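Local coordinates for Mgp-operon protein 3 (Mycoplasma pneumoniae, PDB 6RJ1) that probably mediates adhesion to host cells as the extracellular part of the P40/P90 adhesin, possibly by binding sugars, at residues 30-44 with 52-64. Sequence-based numbering, arbitrary orientation.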
# COMPACT_ATOMS: atom_id res chain seq x y z
N VAL A 30 -11.33 24.97 -8.04
CA VAL A 30 -10.97 23.98 -9.05
C VAL A 30 -12.21 23.29 -9.67
O VAL A 30 -12.28 23.18 -10.89
CB VAL A 30 -9.94 23.00 -8.42
CG1 VAL A 30 -9.78 21.73 -9.22
CG2 VAL A 30 -8.59 23.69 -8.23
N VAL A 31 -13.19 22.89 -8.83
CA VAL A 31 -14.41 22.20 -9.26
C VAL A 31 -15.35 23.16 -10.05
O VAL A 31 -15.80 22.78 -11.14
CB VAL A 31 -15.10 21.48 -8.07
CG1 VAL A 31 -16.48 20.94 -8.43
CG2 VAL A 31 -14.22 20.36 -7.55
N ARG A 32 -15.62 24.36 -9.51
CA ARG A 32 -16.46 25.38 -10.16
C ARG A 32 -15.84 25.84 -11.49
O ARG A 32 -16.56 25.92 -12.49
CB ARG A 32 -16.66 26.58 -9.22
CG ARG A 32 -18.09 26.78 -8.75
CD ARG A 32 -18.26 26.43 -7.28
NE ARG A 32 -19.61 26.71 -6.80
CZ ARG A 32 -19.97 26.72 -5.52
NH1 ARG A 32 -19.07 26.49 -4.56
NH2 ARG A 32 -21.22 26.98 -5.18
N ALA A 33 -14.51 26.11 -11.49
CA ALA A 33 -13.76 26.59 -12.67
C ALA A 33 -13.70 25.58 -13.80
O ALA A 33 -13.67 25.99 -14.96
CB ALA A 33 -12.35 27.00 -12.26
N ALA A 34 -13.68 24.27 -13.47
CA ALA A 34 -13.63 23.20 -14.46
C ALA A 34 -15.02 22.84 -15.00
O ALA A 34 -15.13 21.98 -15.88
CB ALA A 34 -12.96 21.97 -13.87
N HIS A 35 -16.07 23.53 -14.51
CA HIS A 35 -17.48 23.34 -14.86
C HIS A 35 -17.93 21.92 -14.49
O HIS A 35 -18.55 21.20 -15.28
CB HIS A 35 -17.76 23.69 -16.33
CG HIS A 35 -17.28 25.05 -16.72
ND1 HIS A 35 -18.05 26.18 -16.48
CD2 HIS A 35 -16.12 25.43 -17.31
CE1 HIS A 35 -17.35 27.20 -16.94
NE2 HIS A 35 -16.18 26.80 -17.45
N LEU A 36 -17.56 21.51 -13.27
CA LEU A 36 -17.87 20.19 -12.72
C LEU A 36 -18.95 20.24 -11.66
O LEU A 36 -19.16 21.28 -11.02
CB LEU A 36 -16.61 19.51 -12.19
CG LEU A 36 -15.60 19.03 -13.24
CD1 LEU A 36 -14.31 18.66 -12.60
CD2 LEU A 36 -16.12 17.85 -14.03
N HIS A 37 -19.65 19.11 -11.49
CA HIS A 37 -20.72 18.90 -10.53
C HIS A 37 -20.23 19.13 -9.08
O HIS A 37 -19.09 18.76 -8.76
CB HIS A 37 -21.26 17.46 -10.69
CG HIS A 37 -22.50 17.19 -9.89
ND1 HIS A 37 -22.43 16.76 -8.58
CD2 HIS A 37 -23.80 17.38 -10.22
CE1 HIS A 37 -23.68 16.66 -8.16
NE2 HIS A 37 -24.54 17.02 -9.11
N PRO A 38 -21.08 19.72 -8.19
CA PRO A 38 -20.67 19.96 -6.79
C PRO A 38 -20.13 18.76 -6.00
O PRO A 38 -19.40 18.98 -5.03
CB PRO A 38 -21.94 20.50 -6.13
CG PRO A 38 -22.72 21.08 -7.23
CD PRO A 38 -22.45 20.23 -8.43
N SER A 39 -20.45 17.52 -6.40
CA SER A 39 -19.97 16.30 -5.73
C SER A 39 -18.46 16.06 -5.90
O SER A 39 -17.88 15.24 -5.17
CB SER A 39 -20.74 15.07 -6.19
OG SER A 39 -20.55 14.83 -7.57
N TYR A 40 -17.84 16.74 -6.89
CA TYR A 40 -16.41 16.62 -7.13
C TYR A 40 -15.61 17.23 -6.00
O TYR A 40 -16.01 18.24 -5.42
CB TYR A 40 -16.00 17.18 -8.49
CG TYR A 40 -16.28 16.22 -9.63
CD1 TYR A 40 -15.39 15.19 -9.93
CD2 TYR A 40 -17.42 16.35 -10.41
CE1 TYR A 40 -15.63 14.31 -10.97
CE2 TYR A 40 -17.67 15.48 -11.47
CZ TYR A 40 -16.77 14.46 -11.75
OH TYR A 40 -17.01 13.61 -12.80
N GLU A 41 -14.52 16.57 -5.66
CA GLU A 41 -13.63 16.90 -4.56
C GLU A 41 -12.18 16.87 -5.06
O GLU A 41 -11.78 15.91 -5.73
CB GLU A 41 -13.89 15.88 -3.43
CG GLU A 41 -12.97 15.96 -2.22
CD GLU A 41 -12.61 14.62 -1.59
OE1 GLU A 41 -12.89 14.44 -0.39
OE2 GLU A 41 -12.04 13.75 -2.30
N LEU A 42 -11.41 17.93 -4.76
CA LEU A 42 -10.00 18.03 -5.13
C LEU A 42 -9.19 17.11 -4.21
O LEU A 42 -9.24 17.26 -2.99
CB LEU A 42 -9.52 19.49 -5.09
CG LEU A 42 -8.01 19.74 -5.18
CD1 LEU A 42 -7.46 19.35 -6.53
CD2 LEU A 42 -7.69 21.19 -4.86
N VAL A 43 -8.48 16.12 -4.81
CA VAL A 43 -7.71 15.07 -4.12
C VAL A 43 -6.21 15.38 -4.10
O VAL A 43 -5.56 15.11 -3.10
CB VAL A 43 -7.94 13.66 -4.73
CG1 VAL A 43 -7.60 12.57 -3.73
CG2 VAL A 43 -9.37 13.49 -5.22
N ASP A 44 -5.67 15.87 -5.22
CA ASP A 44 -4.25 16.19 -5.36
C ASP A 44 -4.10 17.24 -6.43
O ASP A 44 -4.97 17.38 -7.29
CB ASP A 44 -3.42 14.92 -5.72
CG ASP A 44 -1.91 15.04 -5.56
OD1 ASP A 44 -1.43 16.10 -5.07
OD2 ASP A 44 -1.20 14.06 -5.90
N LYS A 52 1.67 26.51 -15.54
CA LYS A 52 0.76 25.37 -15.46
C LYS A 52 0.41 24.90 -14.04
O LYS A 52 1.25 24.94 -13.14
CB LYS A 52 1.35 24.19 -16.28
CG LYS A 52 0.39 23.03 -16.57
CD LYS A 52 0.45 22.59 -18.03
CE LYS A 52 1.69 21.81 -18.38
NZ LYS A 52 1.94 21.81 -19.85
N LEU A 53 -0.84 24.45 -13.88
CA LEU A 53 -1.38 23.88 -12.65
C LEU A 53 -2.25 22.68 -13.03
O LEU A 53 -3.21 22.82 -13.79
CB LEU A 53 -2.16 24.91 -11.82
CG LEU A 53 -2.78 24.42 -10.52
CD1 LEU A 53 -1.73 24.24 -9.42
CD2 LEU A 53 -3.85 25.37 -10.05
N VAL A 54 -1.87 21.51 -12.52
CA VAL A 54 -2.55 20.24 -12.75
C VAL A 54 -3.29 19.83 -11.48
O VAL A 54 -2.71 19.90 -10.40
CB VAL A 54 -1.52 19.16 -13.21
CG1 VAL A 54 -2.21 17.82 -13.49
CG2 VAL A 54 -0.74 19.62 -14.43
N ALA A 55 -4.57 19.45 -11.60
CA ALA A 55 -5.40 19.03 -10.45
C ALA A 55 -6.04 17.65 -10.69
O ALA A 55 -6.18 17.23 -11.84
CB ALA A 55 -6.46 20.08 -10.15
N LEU A 56 -6.41 16.95 -9.61
CA LEU A 56 -7.06 15.64 -9.64
C LEU A 56 -8.34 15.73 -8.82
O LEU A 56 -8.32 16.09 -7.64
CB LEU A 56 -6.12 14.56 -9.06
CG LEU A 56 -6.63 13.11 -9.04
CD1 LEU A 56 -6.99 12.62 -10.43
CD2 LEU A 56 -5.60 12.19 -8.41
N VAL A 57 -9.47 15.41 -9.46
CA VAL A 57 -10.78 15.48 -8.81
C VAL A 57 -11.57 14.18 -8.97
O VAL A 57 -11.51 13.54 -10.03
CB VAL A 57 -11.62 16.72 -9.28
CG1 VAL A 57 -11.03 18.04 -8.78
CG2 VAL A 57 -11.81 16.74 -10.80
N ARG A 58 -12.35 13.83 -7.95
CA ARG A 58 -13.20 12.64 -7.94
C ARG A 58 -14.56 12.95 -7.31
O ARG A 58 -14.66 13.89 -6.55
CB ARG A 58 -12.50 11.45 -7.24
CG ARG A 58 -12.34 11.59 -5.75
CD ARG A 58 -11.47 10.50 -5.17
NE ARG A 58 -11.19 10.75 -3.75
CZ ARG A 58 -10.40 9.99 -3.00
NH1 ARG A 58 -9.81 8.93 -3.51
NH2 ARG A 58 -10.21 10.30 -1.72
N SER A 59 -15.58 12.16 -7.63
CA SER A 59 -16.93 12.35 -7.08
C SER A 59 -17.39 11.11 -6.35
O SER A 59 -17.17 10.00 -6.82
CB SER A 59 -17.91 12.71 -8.19
OG SER A 59 -19.26 12.48 -7.83
N ALA A 60 -18.08 11.31 -5.20
CA ALA A 60 -18.64 10.23 -4.38
C ALA A 60 -19.89 9.62 -5.06
O ALA A 60 -20.49 8.68 -4.54
CB ALA A 60 -19.00 10.77 -3.00
N LEU A 61 -20.27 10.17 -6.22
CA LEU A 61 -21.40 9.69 -6.98
C LEU A 61 -20.99 8.72 -8.07
O LEU A 61 -21.87 8.21 -8.78
CB LEU A 61 -22.22 10.85 -7.55
CG LEU A 61 -23.07 11.64 -6.56
CD1 LEU A 61 -23.57 12.91 -7.20
CD2 LEU A 61 -24.24 10.82 -6.04
N VAL A 62 -19.68 8.44 -8.22
CA VAL A 62 -19.17 7.51 -9.22
C VAL A 62 -19.66 6.08 -8.89
O VAL A 62 -19.63 5.69 -7.73
CB VAL A 62 -17.63 7.61 -9.42
CG1 VAL A 62 -16.84 7.02 -8.25
CG2 VAL A 62 -17.20 6.98 -10.74
N ARG A 63 -20.18 5.36 -9.90
CA ARG A 63 -20.65 3.99 -9.72
C ARG A 63 -20.07 3.08 -10.80
O ARG A 63 -20.13 3.42 -11.98
CB ARG A 63 -22.20 3.91 -9.66
CG ARG A 63 -22.81 4.49 -8.37
CD ARG A 63 -22.33 3.81 -7.10
NE ARG A 63 -22.96 4.37 -5.90
CZ ARG A 63 -22.55 5.47 -5.26
NH1 ARG A 63 -21.52 6.16 -5.72
NH2 ARG A 63 -23.19 5.89 -4.18
N VAL A 64 -19.44 1.97 -10.38
CA VAL A 64 -18.80 1.04 -11.31
C VAL A 64 -19.48 -0.34 -11.26
O VAL A 64 -19.88 -0.79 -10.18
CB VAL A 64 -17.25 0.97 -11.14
CG1 VAL A 64 -16.60 0.05 -12.17
CG2 VAL A 64 -16.62 2.36 -11.22
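E41 and R58 face each other as a hydrogen-bonded pair in an antiparallel beta hairpin, formed by strands 40-48 and 52-59 at the edge of a mixed sheet. E41 N gives to R58 O at 2.8 Å, and R58 N returns to E41 O. Further along lies a classic beta bulge: V43 and D44 both face L56. V43 N bonds to L56 O, and L56 N to D44 O.

On one face of the hairpin, R58 CG sits between its backbone N and carbonyl carbon (chi1 70°), and the chain extends to NE beside E41. E41 OE2 lies at the guanidinium edge, 3.4 Å from R58 NE: a salt bridge with a weak hydrogen bond. V43 CG1 covers one guanidinium face, and R58 NH1 bonds to H452 O.

The other face is largely apolar around V57. V57 CG1 meets V30 CG1 from helix 30-33. V57 CG2 touches L36 CD1 at 3.6 Å. A55 CB packs on V30 CG1 and L42 CD1. The Y40 ring lies between L36 CD2 and S59 CB, the latter a CH-pi contact. Y40 OH bonds to A112 O.

Two serine hydroxyls meet, S39 OG to S59 OG at 2.7 Å. S59 OG also accepts from L61 N, an ST turn, while S39 OG bonds to H37 ND1 at 2.9 Å.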